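Local coordinates for CELL WALL surface anchor family protein (Streptococcus pneumoniae, PDB 2WW8) that serves as the adhesin of the pneumococcal pilus, a multidomain surface protein that probably attaches the bacterium to host cells, at residues E288-K294 with I492-R497; Q449-K454 with I500-F505; L735-I741 with K788-L794; G753-Q759 with Y778-T783. All coordinates share one frame; numbering follows the deposited sequence.

Contact 1: residues E288-K294 with I492-R497; sequences EKGVADK and IWLNWR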
# COMPACT_ATOMS: atom_id res chain seq x y z
N GLU A 288 -13.89 18.33 50.57
CA GLU A 288 -13.93 17.99 51.97
C GLU A 288 -14.49 16.61 52.21
O GLU A 288 -15.37 16.13 51.48
CB GLU A 288 -14.72 18.99 52.81
CG GLU A 288 -14.03 20.31 53.02
CD GLU A 288 -14.83 21.18 54.02
OE1 GLU A 288 -15.45 20.65 54.97
OE2 GLU A 288 -14.84 22.42 53.86
N LYS A 289 -13.98 16.00 53.28
CA LYS A 289 -14.44 14.67 53.66
C LYS A 289 -14.57 14.57 55.19
O LYS A 289 -14.14 15.48 55.89
CB LYS A 289 -13.37 13.67 53.22
CG LYS A 289 -13.25 13.52 51.72
CD LYS A 289 -14.44 12.87 51.08
CE LYS A 289 -14.22 13.00 49.56
NZ LYS A 289 -15.27 12.19 48.81
N GLY A 290 -15.20 13.50 55.67
CA GLY A 290 -15.22 13.25 57.10
C GLY A 290 -16.61 13.52 57.66
O GLY A 290 -17.58 13.96 56.97
N VAL A 291 -16.68 13.22 58.95
CA VAL A 291 -17.91 13.32 59.75
C VAL A 291 -17.68 14.40 60.80
O VAL A 291 -16.79 15.24 60.65
CB VAL A 291 -18.25 11.98 60.33
CG1 VAL A 291 -18.73 11.07 59.19
CG2 VAL A 291 -17.07 11.40 61.19
N ALA A 292 -18.51 14.43 61.83
CA ALA A 292 -18.37 15.49 62.82
C ALA A 292 -18.78 14.93 64.19
O ALA A 292 -19.50 13.94 64.25
CB ALA A 292 -19.28 16.69 62.43
N ASP A 293 -18.34 15.55 65.27
CA ASP A 293 -18.86 15.13 66.55
C ASP A 293 -20.21 15.84 66.79
O ASP A 293 -20.70 16.58 65.93
CB ASP A 293 -17.88 15.38 67.70
CG ASP A 293 -17.66 16.87 68.05
OD1 ASP A 293 -18.38 17.76 67.54
OD2 ASP A 293 -16.74 17.10 68.87
N LYS A 294 -20.83 15.60 67.94
CA LYS A 294 -22.15 16.21 68.15
C LYS A 294 -22.20 17.76 68.27
O LYS A 294 -23.30 18.31 68.19
CB LYS A 294 -22.87 15.56 69.35
CG LYS A 294 -23.34 14.09 69.09
CD LYS A 294 -23.63 13.31 70.42
CE LYS A 294 -25.05 13.45 71.06
NZ LYS A 294 -26.09 13.20 70.02
N ILE A 492 -15.98 9.13 70.70
CA ILE A 492 -16.56 10.34 70.20
C ILE A 492 -17.78 9.89 69.38
O ILE A 492 -17.61 9.18 68.37
CB ILE A 492 -15.57 11.15 69.29
CG1 ILE A 492 -14.34 11.60 70.10
CG2 ILE A 492 -16.36 12.34 68.64
CD1 ILE A 492 -13.16 12.18 69.22
N TRP A 493 -18.97 10.27 69.83
CA TRP A 493 -20.14 9.92 69.02
C TRP A 493 -20.08 10.61 67.68
O TRP A 493 -19.80 11.82 67.63
CB TRP A 493 -21.43 10.41 69.70
CG TRP A 493 -21.81 9.66 70.95
CD1 TRP A 493 -21.96 10.20 72.22
CD2 TRP A 493 -22.12 8.26 71.07
NE1 TRP A 493 -22.34 9.21 73.09
CE2 TRP A 493 -22.44 8.02 72.42
CE3 TRP A 493 -22.15 7.20 70.16
CZ2 TRP A 493 -22.80 6.74 72.89
CZ3 TRP A 493 -22.52 5.92 70.63
CH2 TRP A 493 -22.84 5.70 72.00
N LEU A 494 -20.36 9.87 66.60
CA LEU A 494 -20.32 10.42 65.26
C LEU A 494 -21.66 10.84 64.64
O LEU A 494 -22.66 10.10 64.76
CB LEU A 494 -19.65 9.45 64.28
CG LEU A 494 -18.26 8.93 64.67
CD1 LEU A 494 -17.81 7.82 63.73
CD2 LEU A 494 -17.22 10.10 64.80
N ASN A 495 -21.62 11.94 63.91
CA ASN A 495 -22.79 12.44 63.18
C ASN A 495 -22.29 12.71 61.77
O ASN A 495 -21.10 12.99 61.55
CB ASN A 495 -23.31 13.79 63.72
CG ASN A 495 -24.18 13.68 64.94
OD1 ASN A 495 -24.50 12.62 65.47
ND2 ASN A 495 -24.60 14.85 65.42
N TRP A 496 -23.19 12.61 60.77
CA TRP A 496 -22.80 13.11 59.42
C TRP A 496 -22.58 14.67 59.47
O TRP A 496 -23.30 15.37 60.21
CB TRP A 496 -23.98 12.85 58.44
CG TRP A 496 -24.30 11.43 58.36
CD1 TRP A 496 -25.41 10.81 58.86
CD2 TRP A 496 -23.50 10.40 57.75
NE1 TRP A 496 -25.33 9.47 58.64
CE2 TRP A 496 -24.19 9.19 57.95
CE3 TRP A 496 -22.27 10.39 57.08
CZ2 TRP A 496 -23.70 7.95 57.49
CZ3 TRP A 496 -21.78 9.16 56.62
CH2 TRP A 496 -22.50 7.97 56.83
N ARG A 497 -21.59 15.20 58.76
CA ARG A 497 -21.39 16.66 58.72
C ARG A 497 -22.54 17.39 58.01
O ARG A 497 -23.25 16.78 57.18
CB ARG A 497 -19.98 16.99 58.16
CG ARG A 497 -19.86 16.97 56.66
CD ARG A 497 -18.41 17.31 56.25
NE ARG A 497 -18.27 17.61 54.82
CZ ARG A 497 -18.00 16.71 53.89
NH1 ARG A 497 -17.86 15.43 54.24
NH2 ARG A 497 -17.91 17.07 52.60
O HOH W 1 -18.56 20.34 54.36
O HOH W 2 -20.28 13.21 56.87
O HOH W 3 -19.86 13.67 69.58

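Contact 2: residues Q449-K454 with I500-F505; sequences QMFTDK and ILAYPF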
# COMPACT_ATOMS: atom_id res chain seq x y z
N GLN A 449 -28.97 10.14 48.94
CA GLN A 449 -29.76 10.77 49.99
C GLN A 449 -28.99 11.89 50.66
O GLN A 449 -27.76 11.92 50.75
CB GLN A 449 -30.22 9.70 51.01
CG GLN A 449 -31.05 8.54 50.42
CD GLN A 449 -32.40 8.99 49.84
OE1 GLN A 449 -33.03 9.95 50.33
NE2 GLN A 449 -32.88 8.26 48.83
N MET A 450 -29.77 12.84 51.14
CA MET A 450 -29.29 13.81 52.11
C MET A 450 -30.01 13.40 53.42
O MET A 450 -31.22 13.46 53.51
CB MET A 450 -29.70 15.23 51.73
CG MET A 450 -29.16 15.67 50.37
SD MET A 450 -29.94 17.24 49.93
CE MET A 450 -29.16 17.66 48.34
N PHE A 451 -29.26 12.97 54.43
CA PHE A 451 -29.87 12.25 55.56
C PHE A 451 -30.70 13.21 56.39
O PHE A 451 -30.29 14.37 56.58
CB PHE A 451 -28.75 11.64 56.42
CG PHE A 451 -27.89 10.68 55.66
CD1 PHE A 451 -28.45 9.60 55.00
CD2 PHE A 451 -26.52 10.89 55.55
CE1 PHE A 451 -27.69 8.73 54.24
CE2 PHE A 451 -25.73 10.02 54.82
CZ PHE A 451 -26.29 8.94 54.15
N THR A 452 -31.84 12.74 56.86
CA THR A 452 -32.69 13.52 57.75
C THR A 452 -32.44 13.17 59.22
O THR A 452 -33.01 13.82 60.12
CB THR A 452 -34.17 13.28 57.43
OG1 THR A 452 -34.43 11.90 57.68
CG2 THR A 452 -34.48 13.52 55.97
N ASP A 453 -31.59 12.18 59.51
CA ASP A 453 -31.11 11.84 60.88
C ASP A 453 -29.58 12.05 60.85
O ASP A 453 -28.92 11.44 60.00
CB ASP A 453 -31.43 10.36 61.11
CG ASP A 453 -30.97 9.81 62.47
OD1 ASP A 453 -30.23 10.46 63.25
OD2 ASP A 453 -31.41 8.66 62.75
N LYS A 454 -29.04 12.91 61.71
CA LYS A 454 -27.60 13.20 61.74
C LYS A 454 -26.76 12.03 62.25
O LYS A 454 -25.54 12.04 62.11
CB LYS A 454 -27.40 14.24 62.86
CG LYS A 454 -27.91 15.61 62.49
CD LYS A 454 -27.41 16.65 63.51
CE LYS A 454 -27.99 18.01 63.09
NZ LYS A 454 -27.66 19.10 64.03
N ILE A 500 -23.78 17.11 54.28
CA ILE A 500 -24.23 15.81 53.81
C ILE A 500 -25.71 15.61 54.15
O ILE A 500 -26.35 14.73 53.59
CB ILE A 500 -23.40 14.68 54.51
CG1 ILE A 500 -21.89 14.80 54.28
CG2 ILE A 500 -23.79 13.29 54.11
CD1 ILE A 500 -21.39 15.14 52.92
N LEU A 501 -26.24 16.40 55.10
CA LEU A 501 -27.60 16.27 55.56
C LEU A 501 -28.60 17.00 54.66
O LEU A 501 -28.22 17.74 53.76
CB LEU A 501 -27.69 16.93 56.96
CG LEU A 501 -26.74 16.31 58.02
CD1 LEU A 501 -26.75 17.15 59.33
CD2 LEU A 501 -27.08 14.86 58.34
N ALA A 502 -29.87 16.67 54.88
CA ALA A 502 -31.01 17.35 54.27
C ALA A 502 -30.92 18.82 54.72
O ALA A 502 -30.32 19.15 55.77
CB ALA A 502 -32.22 16.67 54.84
N TYR A 503 -31.50 19.72 53.95
CA TYR A 503 -31.49 21.14 54.30
C TYR A 503 -32.80 21.77 53.76
O TYR A 503 -33.41 21.23 52.82
CB TYR A 503 -30.19 21.77 53.75
CG TYR A 503 -30.20 21.87 52.23
CD1 TYR A 503 -29.81 20.78 51.39
CD2 TYR A 503 -30.59 23.07 51.62
CE1 TYR A 503 -29.82 20.90 49.99
CE2 TYR A 503 -30.60 23.18 50.21
CZ TYR A 503 -30.21 22.12 49.42
OH TYR A 503 -30.29 22.27 48.04
N PRO A 504 -33.32 22.84 54.41
CA PRO A 504 -33.04 23.24 55.83
C PRO A 504 -33.41 22.14 56.83
O PRO A 504 -34.51 21.60 56.81
CB PRO A 504 -33.87 24.50 56.02
CG PRO A 504 -34.15 24.97 54.53
CD PRO A 504 -34.34 23.69 53.79
N PHE A 505 -32.45 21.75 57.67
CA PHE A 505 -32.59 20.51 58.41
C PHE A 505 -33.78 20.48 59.35
O PHE A 505 -34.44 19.43 59.55
CB PHE A 505 -31.26 20.26 59.15
CG PHE A 505 -31.19 18.93 59.76
CD1 PHE A 505 -30.84 17.81 59.01
CD2 PHE A 505 -31.52 18.77 61.12
CE1 PHE A 505 -30.76 16.52 59.60
CE2 PHE A 505 -31.45 17.51 61.71
CZ PHE A 505 -31.08 16.38 60.99
O HOH W 4 -25.67 13.49 51.01
O HOH W 5 -34.10 16.64 59.04

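Contact 3: residues L735-I741 with K788-L794; sequences LGDIEFI and KLTFKNL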
# COMPACT_ATOMS: atom_id res chain seq x y z
N LEU A 735 41.05 -23.77 -51.58
CA LEU A 735 42.27 -24.39 -52.05
C LEU A 735 42.66 -23.91 -53.46
O LEU A 735 41.83 -23.49 -54.27
CB LEU A 735 42.19 -25.92 -51.92
CG LEU A 735 41.96 -26.46 -50.49
CD1 LEU A 735 41.46 -27.89 -50.55
CD2 LEU A 735 43.17 -26.32 -49.54
N GLY A 736 43.96 -23.98 -53.76
CA GLY A 736 44.45 -23.54 -55.05
C GLY A 736 44.15 -24.45 -56.23
O GLY A 736 44.00 -25.67 -56.09
N ASP A 737 44.10 -23.80 -57.39
CA ASP A 737 44.06 -24.46 -58.69
C ASP A 737 44.80 -23.67 -59.79
O ASP A 737 44.88 -22.44 -59.75
CB ASP A 737 42.62 -24.75 -59.08
CG ASP A 737 41.85 -23.49 -59.42
OD1 ASP A 737 41.66 -22.60 -58.56
OD2 ASP A 737 41.43 -23.40 -60.60
N ILE A 738 45.34 -24.40 -60.76
CA ILE A 738 46.18 -23.84 -61.82
C ILE A 738 46.23 -24.89 -62.94
O ILE A 738 46.28 -26.10 -62.69
CB ILE A 738 47.59 -23.40 -61.30
CG1 ILE A 738 48.37 -22.72 -62.43
CG2 ILE A 738 48.38 -24.58 -60.69
CD1 ILE A 738 49.48 -21.77 -61.94
N GLU A 739 46.16 -24.42 -64.18
CA GLU A 739 46.14 -25.31 -65.33
C GLU A 739 47.15 -24.79 -66.37
O GLU A 739 47.22 -23.58 -66.59
CB GLU A 739 44.75 -25.32 -65.95
CG GLU A 739 44.67 -26.23 -67.14
CD GLU A 739 43.26 -26.26 -67.66
OE1 GLU A 739 42.89 -25.37 -68.45
OE2 GLU A 739 42.53 -27.18 -67.20
N PHE A 740 47.89 -25.71 -66.98
CA PHE A 740 48.92 -25.40 -67.98
C PHE A 740 48.51 -26.17 -69.25
O PHE A 740 47.89 -27.25 -69.17
CB PHE A 740 50.30 -25.89 -67.55
CG PHE A 740 50.83 -25.30 -66.26
CD1 PHE A 740 50.54 -25.87 -65.02
CD2 PHE A 740 51.67 -24.21 -66.28
CE1 PHE A 740 51.05 -25.33 -63.82
CE2 PHE A 740 52.19 -23.67 -65.08
CZ PHE A 740 51.89 -24.24 -63.85
N ILE A 741 48.82 -25.60 -70.41
CA ILE A 741 48.60 -26.28 -71.67
C ILE A 741 49.97 -26.55 -72.27
O ILE A 741 50.76 -25.61 -72.52
CB ILE A 741 47.73 -25.48 -72.63
CG1 ILE A 741 46.37 -25.18 -72.00
CG2 ILE A 741 47.53 -26.27 -73.95
CD1 ILE A 741 46.07 -23.73 -71.86
N LYS A 788 46.22 -30.38 -71.81
CA LYS A 788 46.02 -29.85 -70.45
C LYS A 788 46.61 -30.62 -69.29
O LYS A 788 46.45 -31.82 -69.18
CB LYS A 788 44.54 -29.59 -70.16
CG LYS A 788 44.00 -28.47 -71.00
CD LYS A 788 42.56 -28.20 -70.66
CE LYS A 788 42.04 -27.01 -71.45
NZ LYS A 788 40.56 -27.24 -71.54
N LEU A 789 47.32 -29.90 -68.43
CA LEU A 789 47.68 -30.37 -67.10
C LEU A 789 46.94 -29.58 -66.03
O LEU A 789 47.32 -28.44 -65.72
CB LEU A 789 49.16 -30.13 -66.88
CG LEU A 789 50.10 -30.97 -67.74
CD1 LEU A 789 51.42 -30.29 -67.62
CD2 LEU A 789 50.16 -32.42 -67.31
N THR A 790 45.91 -30.19 -65.46
CA THR A 790 44.95 -29.51 -64.57
C THR A 790 45.16 -29.93 -63.11
O THR A 790 44.93 -31.11 -62.76
CB THR A 790 43.51 -29.82 -65.02
OG1 THR A 790 43.33 -29.35 -66.36
CG2 THR A 790 42.46 -29.14 -64.09
N PHE A 791 45.61 -28.98 -62.30
CA PHE A 791 45.79 -29.13 -60.85
C PHE A 791 44.75 -28.36 -60.02
O PHE A 791 44.48 -27.19 -60.28
CB PHE A 791 47.21 -28.73 -60.45
CG PHE A 791 48.26 -29.34 -61.34
CD1 PHE A 791 48.37 -30.72 -61.45
CD2 PHE A 791 49.11 -28.54 -62.07
CE1 PHE A 791 49.32 -31.28 -62.28
CE2 PHE A 791 50.09 -29.10 -62.88
CZ PHE A 791 50.18 -30.47 -62.99
N LYS A 792 44.14 -29.03 -59.04
CA LYS A 792 43.13 -28.38 -58.19
C LYS A 792 43.24 -28.98 -56.79
O LYS A 792 43.98 -29.96 -56.60
CB LYS A 792 41.73 -28.52 -58.81
CG LYS A 792 41.12 -29.90 -58.64
CD LYS A 792 40.19 -30.26 -59.80
CE LYS A 792 39.46 -31.57 -59.49
NZ LYS A 792 38.06 -31.27 -59.00
N ASN A 793 42.54 -28.40 -55.82
CA ASN A 793 42.58 -28.85 -54.41
C ASN A 793 43.99 -28.81 -53.81
O ASN A 793 44.38 -29.70 -53.06
CB ASN A 793 41.96 -30.24 -54.22
CG ASN A 793 40.61 -30.38 -54.91
OD1 ASN A 793 39.72 -29.53 -54.80
ND2 ASN A 793 40.45 -31.48 -55.64
N LEU A 794 44.75 -27.78 -54.18
CA LEU A 794 46.13 -27.65 -53.75
C LEU A 794 46.28 -26.87 -52.45
O LEU A 794 45.78 -25.75 -52.36
CB LEU A 794 46.96 -26.99 -54.85
CG LEU A 794 47.14 -27.63 -56.23
CD1 LEU A 794 48.07 -26.69 -57.00
CD2 LEU A 794 47.73 -29.06 -56.18

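Contact 4: residues G753-Q759 with Y778-T783; sequences GAVFSLQ and YQNVRT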
# COMPACT_ATOMS: atom_id res chain seq x y z
N GLY A 753 50.57 -36.72 -74.76
CA GLY A 753 51.61 -37.68 -74.50
C GLY A 753 52.83 -37.14 -73.77
O GLY A 753 53.79 -37.88 -73.63
N ALA A 754 52.81 -35.89 -73.29
CA ALA A 754 53.90 -35.45 -72.39
C ALA A 754 53.58 -35.94 -70.98
O ALA A 754 52.40 -36.08 -70.64
CB ALA A 754 54.09 -33.91 -72.40
N VAL A 755 54.59 -36.14 -70.15
CA VAL A 755 54.40 -36.65 -68.79
C VAL A 755 55.04 -35.69 -67.78
O VAL A 755 56.20 -35.32 -67.91
CB VAL A 755 54.97 -38.07 -68.64
CG1 VAL A 755 54.90 -38.55 -67.19
CG2 VAL A 755 54.26 -39.06 -69.61
N PHE A 756 54.28 -35.27 -66.77
CA PHE A 756 54.76 -34.29 -65.81
C PHE A 756 54.46 -34.78 -64.40
O PHE A 756 53.54 -35.59 -64.23
CB PHE A 756 53.99 -32.98 -65.98
CG PHE A 756 54.38 -32.20 -67.22
CD1 PHE A 756 53.93 -32.59 -68.48
CD2 PHE A 756 55.16 -31.06 -67.13
CE1 PHE A 756 54.25 -31.87 -69.61
CE2 PHE A 756 55.51 -30.33 -68.26
CZ PHE A 756 55.05 -30.73 -69.50
N SER A 757 55.19 -34.26 -63.42
CA SER A 757 54.93 -34.56 -62.03
C SER A 757 54.98 -33.24 -61.28
O SER A 757 55.92 -32.47 -61.46
CB SER A 757 55.98 -35.54 -61.49
OG SER A 757 55.78 -36.82 -62.07
N LEU A 758 53.97 -33.00 -60.44
CA LEU A 758 53.91 -31.82 -59.58
C LEU A 758 54.57 -32.10 -58.23
O LEU A 758 54.09 -32.95 -57.49
CB LEU A 758 52.46 -31.35 -59.41
CG LEU A 758 52.19 -30.02 -58.70
CD1 LEU A 758 53.11 -28.85 -59.10
CD2 LEU A 758 50.69 -29.63 -58.86
N GLN A 759 55.65 -31.39 -57.91
CA GLN A 759 56.31 -31.57 -56.61
C GLN A 759 55.91 -30.48 -55.62
O GLN A 759 55.59 -29.36 -56.02
CB GLN A 759 57.83 -31.57 -56.74
CG GLN A 759 58.35 -32.58 -57.76
CD GLN A 759 58.34 -33.99 -57.22
OE1 GLN A 759 57.38 -34.76 -57.40
NE2 GLN A 759 59.41 -34.34 -56.52
N TYR A 778 49.05 -36.41 -58.91
CA TYR A 778 49.75 -35.53 -59.83
C TYR A 778 51.20 -35.98 -60.06
O TYR A 778 52.11 -35.17 -60.19
CB TYR A 778 49.68 -34.08 -59.33
CG TYR A 778 48.27 -33.55 -59.25
CD1 TYR A 778 47.31 -33.92 -60.20
CD2 TYR A 778 47.89 -32.66 -58.23
CE1 TYR A 778 46.00 -33.43 -60.14
CE2 TYR A 778 46.59 -32.17 -58.15
CZ TYR A 778 45.65 -32.56 -59.11
OH TYR A 778 44.37 -32.05 -59.03
N GLN A 779 51.40 -37.29 -60.10
CA GLN A 779 52.69 -37.88 -60.40
C GLN A 779 52.50 -38.61 -61.72
O GLN A 779 51.49 -39.32 -61.87
CB GLN A 779 53.10 -38.84 -59.28
CG GLN A 779 53.42 -38.06 -58.03
CD GLN A 779 54.83 -37.55 -58.07
OE1 GLN A 779 55.75 -38.29 -58.44
NE2 GLN A 779 55.02 -36.30 -57.68
N ASN A 780 53.39 -38.36 -62.69
CA ASN A 780 53.29 -38.98 -64.01
C ASN A 780 51.98 -38.70 -64.71
O ASN A 780 51.31 -39.61 -65.17
CB ASN A 780 53.41 -40.50 -63.91
CG ASN A 780 54.83 -40.94 -63.66
OD1 ASN A 780 55.60 -40.28 -62.97
ND2 ASN A 780 55.18 -42.08 -64.23
N VAL A 781 51.58 -37.44 -64.77
CA VAL A 781 50.32 -37.14 -65.43
C VAL A 781 50.66 -36.98 -66.91
O VAL A 781 51.60 -36.28 -67.27
CB VAL A 781 49.59 -35.93 -64.84
CG1 VAL A 781 49.45 -36.12 -63.34
CG2 VAL A 781 50.37 -34.65 -65.09
N ARG A 782 49.90 -37.68 -67.74
CA ARG A 782 50.16 -37.72 -69.16
C ARG A 782 49.10 -36.82 -69.81
O ARG A 782 47.90 -37.02 -69.55
CB ARG A 782 50.01 -39.17 -69.63
CG ARG A 782 50.22 -39.35 -71.11
CD ARG A 782 50.24 -40.84 -71.43
NE ARG A 782 50.62 -41.09 -72.82
CZ ARG A 782 51.87 -41.30 -73.23
NH1 ARG A 782 52.89 -41.30 -72.37
NH2 ARG A 782 52.08 -41.50 -74.53
N THR A 783 49.50 -35.86 -70.64
CA THR A 783 48.56 -34.98 -71.34
C THR A 783 47.74 -35.72 -72.40
O THR A 783 48.25 -36.67 -73.02
CB THR A 783 49.28 -33.78 -72.03
OG1 THR A 783 50.23 -34.25 -73.02
CG2 THR A 783 49.97 -32.88 -70.99

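Contact 1: residues E288-K294 with I492-R497
R497 reaches along the backbone of E288-G290 and turns its guanidinium onto it. R497 NH1 donates to G290 O at 3.1 Å, meeting a lone pair of that oxygen in the carbonyl plane, and the acceptor lies at the guanidinium edge. K289 N sits over one face of the same group, offset toward the rim. A chi1 of 82° sets CG between backbone N and carbonyl carbon; the extended chain then runs past G290 O. One water accepts from R497 NE at 2.8 Å and donates to E288 OE1; a second links R497 N to G290 O. A292 and N495 form an antiparallel hydrogen-bonded pair, A292 N to N495 O 3.0 Å and N495 N to A292 O 2.9 Å. V291 CG2 meets L494 CD2 at 3.8 Å, while K294 lies alongside W493, its CD 3.7 Å from W493 CB. The second shell fixes the charged ends: D444 makes a salt bridge to R497 NH1, and R298 one to E288 OE1. Both strands belong to a small antiparallel sheet inserted between strands of the parallel, magnesium-bearing sheet, consistent with an integrin I/von Willebrand A-like domain. The buried arginine's charge is probably balanced by D444, with E288 close by.

Contact 2: residues Q449-K454 with I500-F505
M450 and Y503 make a Met-aromatic contact: the extended methionine side chain brings SD to the ring edge, 3.7 Å from Y503 CE1, and its CE lies at that edge too. A CH-pi contact follows: K454 CE stands over one face of F505, 4.2 Å from the ring centroid and 27° off the normal, and K454 CG is 3.6 Å from F505 CZ. F505 CG is anti to the backbone N (chi1 -171°), which swings the ring toward the 449-454 backbone and sets F451 O at its edge. Among apolar contacts, F451 lies alongside I500, CE2 to CG2 3.9 Å, and K454 crosses L501 at about a right angle, CG to CD1 3.7 Å. Among polar contacts, A502 N donates to F451 O at 2.9 Å, almost straight at 174° although the donor stands above the carbonyl plane. A water over the centre of one F505 ring face donates to both T452 O and F505 O. Outside the pair, Y503 OH bonds to I396 N and F451 meets the W496 ring. These irregular loops, held by one direct backbone hydrogen bond, a bridging water and side-chain contacts, lie in chain inserted between parallel strands 379-386 and 533-539, consistent with an elaborated integrin I/von Willebrand A-like domain.

Contact 3: residues L735-I741 with K788-L794
The F740 and F791 side chains cross at about a right angle, F740 CD1 lying at the edge of the F791 ring, 3.9 Å from CE2. One face of F791 carries L789 O, offset toward the rim, and L789 O also sits at the edge of F740. I738 CG2 approaches F791 CD2 at 4.3 Å; I738, F740, L789, F791 and L794 all point to the same buried side, where strand 816-824 supplies F821 against I738 and F740. The backbones run antiparallel, with I738-F791 and F740-L789 as hydrogen-bonded pairs; F740 O takes the L789 N-H at 2.8 Å. Between I738 and G736 the register shifts by one: N793 and L794 both face the glycine in a G1 beta bulge, with N793 in a left-handed conformation (phi 58°). G736 N and L794 O are 2.9 Å apart, and L794 N returns the bond to G736 O. This pairing, within a prealbumin-like domain, joins edge strand 788-794 to strand 736-744, which is flanked on its other side by strand 849-854. The sheet's other side is more polar. With chi1 at -180° E739 sends CG off opposite its own nitrogen, and the extended chain brings OE2 to T790 OG1 in a very short hydrogen bond of 2.5 Å donated by the threonine. K788 crosses the same carboxylate with its methylenes, CE 3.5 Å from E739 OE1, but its NZ remains beyond salt-bridge distance.

Contact 4: residues G753-Q759 with Y778-T783
Bends at chi2 in both Q759 (-77°) and Q779 (-83°) curl their side chains together, so that Q779 NE2 donates to Q759 OE1 at 2.8 Å, with the acceptor in the plane of the Q779 amide. The two amide planes are turned 51° apart. T783 OG1 lies between its own backbone N and carbonyl carbon, which aims it at the turn before strand 755-761: it accepts from A754 N at 3.1 Å and also hydrogen-bonds L751 O, while T783 O takes the N-H of G753. S757 OG receives N780 N at 2.9 Å in a nearly straight bond and has N804 OD1 as a further partner. N780 and V781 both face F756 in a G1 beta bulge; F756 O accepts from V781 N at 2.7 Å, and V781 O accepts from F756 N. L758 N continues the backbone pairing to Y778 O, and the two side chains lie alongside each other, CB to CB 3.9 Å. V755 CG1 packs on N780 CA at 3.6 Å, and R782 lays one guanidinium face over G753 CA, offset toward the rim. Within the prealbumin-like domain, strand 755-761 runs between short strand 781-782 and strand 797-805, whose backbone pairs with V755, S757 and Q759. F756, V781 and T783 pack against L789 of strand 788-794, and L758 packs on F791 of that strand.

Contacts 1 and 2 share one end of the chain and contacts 3 and 4 the other, centres about 145 to 156 Å apart across the pairs. All four are partly buried, with an apolar side turned inward in contacts 3 and 4. Contacts 1 and 2 meet through W496, on F451 and L501, and through K454 O, which packs on N495 and probably hydrogen-bonds W496 N; they combine few backbone bonds with waters and side chains, contact 1 through an arginine on backbone oxygen, contact 2 through aromatic and sulfur contacts. Contacts 3 and 4 are antiparallel pairings interrupted by G1 bulges, contact 4 short; their different sheets meet through apolar side chains and a probable Y778 OH to K792 N hydrogen bond.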